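Local structure of bifunctional protein PutA (Bdellovibrio bacteriovorus, 5UR2) at residues B[577-582]-B[588-593]. The protein probably catalyses both steps of proline breakdown to glutamate, a flavin-dependent proline oxidation followed by NAD-dependent oxidation of glutamate semialdehyde. Numbering follows the deposited sequence.
Sequences ATQVLE and AEADGD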
loop_
_atom_site.group_PDB
_atom_site.type_symbol
_atom_site.label_atom_id
_atom_site.label_comp_id
_atom_site.label_asym_id
_atom_site.label_seq_id
_atom_site.Cartn_x
_atom_site.Cartn_y
_atom_site.Cartn_z
ATOM N N ALA B 577 4.058 27.738 24.698
ATOM C CA ALA B 577 4.849 28.807 25.296
ATOM C C ALA B 577 6.338 28.604 25.038
ATOM O O ALA B 577 7.052 29.566 24.726
ATOM C CB ALA B 577 4.559 28.908 26.795
ATOM N N THR B 578 6.813 27.352 25.105
ATOM C CA THR B 578 8.233 27.094 24.866
ATOM C C THR B 578 8.641 27.508 23.455
ATOM O O THR B 578 9.725 28.079 23.243
ATOM C CB THR B 578 8.557 25.618 25.083
ATOM O OG1 THR B 578 8.088 25.216 26.367
ATOM C CG2 THR B 578 10.106 25.375 24.977
ATOM N N GLN B 579 7.805 27.186 22.477
ATOM C CA GLN B 579 8.100 27.546 21.097
ATOM C C GLN B 579 8.000 29.050 20.881
ATOM O O GLN B 579 8.781 29.625 20.113
ATOM C CB GLN B 579 7.161 26.806 20.154
ATOM C CG GLN B 579 7.232 25.321 20.309
ATOM C CD GLN B 579 6.720 24.626 19.078
ATOM O OE1 GLN B 579 6.527 25.265 18.042
ATOM N NE2 GLN B 579 6.479 23.321 19.179
ATOM N N VAL B 580 7.042 29.705 21.533
ATOM C CA VAL B 580 6.954 31.159 21.418
ATOM C C VAL B 580 8.252 31.807 21.896
ATOM O O VAL B 580 8.824 32.669 21.218
ATOM C CB VAL B 580 5.738 31.689 22.199
ATOM C CG1 VAL B 580 5.820 33.210 22.366
ATOM C CG2 VAL B 580 4.467 31.299 21.473
ATOM N N LEU B 581 8.762 31.367 23.046
ATOM C CA LEU B 581 9.897 32.057 23.659
ATOM C C LEU B 581 11.241 31.627 23.064
ATOM O O LEU B 581 12.106 32.477 22.837
ATOM C CB LEU B 581 9.890 31.834 25.178
ATOM C CG LEU B 581 8.728 32.448 25.973
ATOM C CD1 LEU B 581 8.752 31.979 27.402
ATOM C CD2 LEU B 581 8.858 33.970 25.935
ATOM N N GLU B 582 11.446 30.326 22.809
ATOM C CA GLU B 582 12.759 29.872 22.354
ATOM C C GLU B 582 12.958 30.066 20.857
ATOM O O GLU B 582 14.067 30.372 20.417
ATOM C CB GLU B 582 12.979 28.393 22.698
ATOM C CG GLU B 582 14.396 27.939 22.416
ATOM C CD GLU B 582 14.591 26.430 22.506
ATOM O OE1 GLU B 582 13.607 25.679 22.397
ATOM O OE2 GLU B 582 15.743 25.980 22.694
ATOM N N ALA B 588 -0.320 31.209 17.014
ATOM C CA ALA B 588 -1.046 30.258 16.173
ATOM C C ALA B 588 -0.091 29.331 15.426
ATOM O O ALA B 588 -0.430 28.169 15.174
ATOM C CB ALA B 588 -1.956 31.003 15.190
ATOM N N GLU B 589 1.093 29.828 15.055
ATOM C CA GLU B 589 2.113 28.974 14.444
ATOM C C GLU B 589 2.590 27.893 15.408
ATOM O O GLU B 589 2.671 26.715 15.049
ATOM C CB GLU B 589 3.282 29.835 13.974
ATOM C CG GLU B 589 2.847 30.848 12.954
ATOM C CD GLU B 589 2.519 30.173 11.648
ATOM O OE1 GLU B 589 3.435 29.560 11.048
ATOM O OE2 GLU B 589 1.329 30.179 11.273
ATOM N N ALA B 590 2.887 28.277 16.653
ATOM C CA ALA B 590 3.294 27.301 17.653
ATOM C C ALA B 590 2.176 26.290 17.928
ATOM O O ALA B 590 2.444 25.097 18.103
ATOM C CB ALA B 590 3.703 28.013 18.942
ATOM N N ASP B 591 0.919 26.755 18.005
ATOM C CA ASP B 591 -0.213 25.843 18.216
ATOM C C ASP B 591 -0.334 24.836 17.077
ATOM O O ASP B 591 -0.546 23.639 17.310
ATOM C CB ASP B 591 -1.521 26.629 18.356
ATOM C CG ASP B 591 -2.739 25.720 18.522
ATOM O OD1 ASP B 591 -2.682 24.741 19.294
ATOM O OD2 ASP B 591 -3.750 25.979 17.853
ATOM N N GLY B 592 -0.234 25.316 15.837
ATOM C CA GLY B 592 -0.209 24.409 14.706
ATOM C C GLY B 592 0.933 23.412 14.796
ATOM O O GLY B 592 0.792 22.262 14.361
ATOM N N ASP B 593 2.072 23.835 15.369
ATOM C CA ASP B 593 3.207 22.926 15.540
ATOM C C ASP B 593 2.864 21.778 16.481
ATOM O O ASP B 593 3.188 20.615 16.202
ATOM C CB ASP B 593 4.435 23.684 16.050
ATOM C CG ASP B 593 5.754 22.959 15.704
ATOM O OD1 ASP B 593 6.275 23.188 14.602
ATOM O OD2 ASP B 593 6.248 22.131 16.505
#
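Gln579 and Ala590 bring the two helices nearest each other, their CA atoms 5.9 Å apart. The segments 577-582 and 588-593 belong to consecutive helices of the aldehyde dehydrogenase part, joined by a tight turn; their N-to-C directions differ by 130°, a splayed antiparallel helical hairpin with 8.9 Å between the local axes. The methyl of Ala590 fills the crossing point between Gln579 and Val580: Ala590 points it toward the other helix, where its CB meets Gln579 CB at 3.9 Å, while Val580 CG2 reaches the same methyl from the next position along, at 4.2 Å.

Past Ala590 the contact turns polar. Gln579 sets CG beside its own backbone N and runs on extended, which carries its amide one helical turn along the partner helix to Asp593. There NE2 donates to Asp593 OD2 at 2.9 Å, bent to 153° at the hydrogen, and arrives from above the carboxylate plane. The two side chains cross at about a right angle, and the amide and carboxylate planes stand 76° apart. The other end of the amide, OE1, lies against Asp593 CB at 3.3 Å. Asp593 points toward the other helix, with CG anti to its backbone N, which leaves OD2 within bonding distance of NE2.

The buried carboxylate is well satisfied: OD2 also accepts from the backbone N of Leu645 and Ala646, where helix 646-657 begins, and OD1 forms a salt bridge with Lys585 in the connecting turn. These partners would probably favour the charged form. Asp593 thus ties the hairpin to the start of that helix. The side chain of Asp593 is about 11 Å from that of Glu746, a predicted active-site residue. Around the pair, helix 476-491 packs on Val580 through Leu486, and helix 671-684 touches Gln579 through Val673.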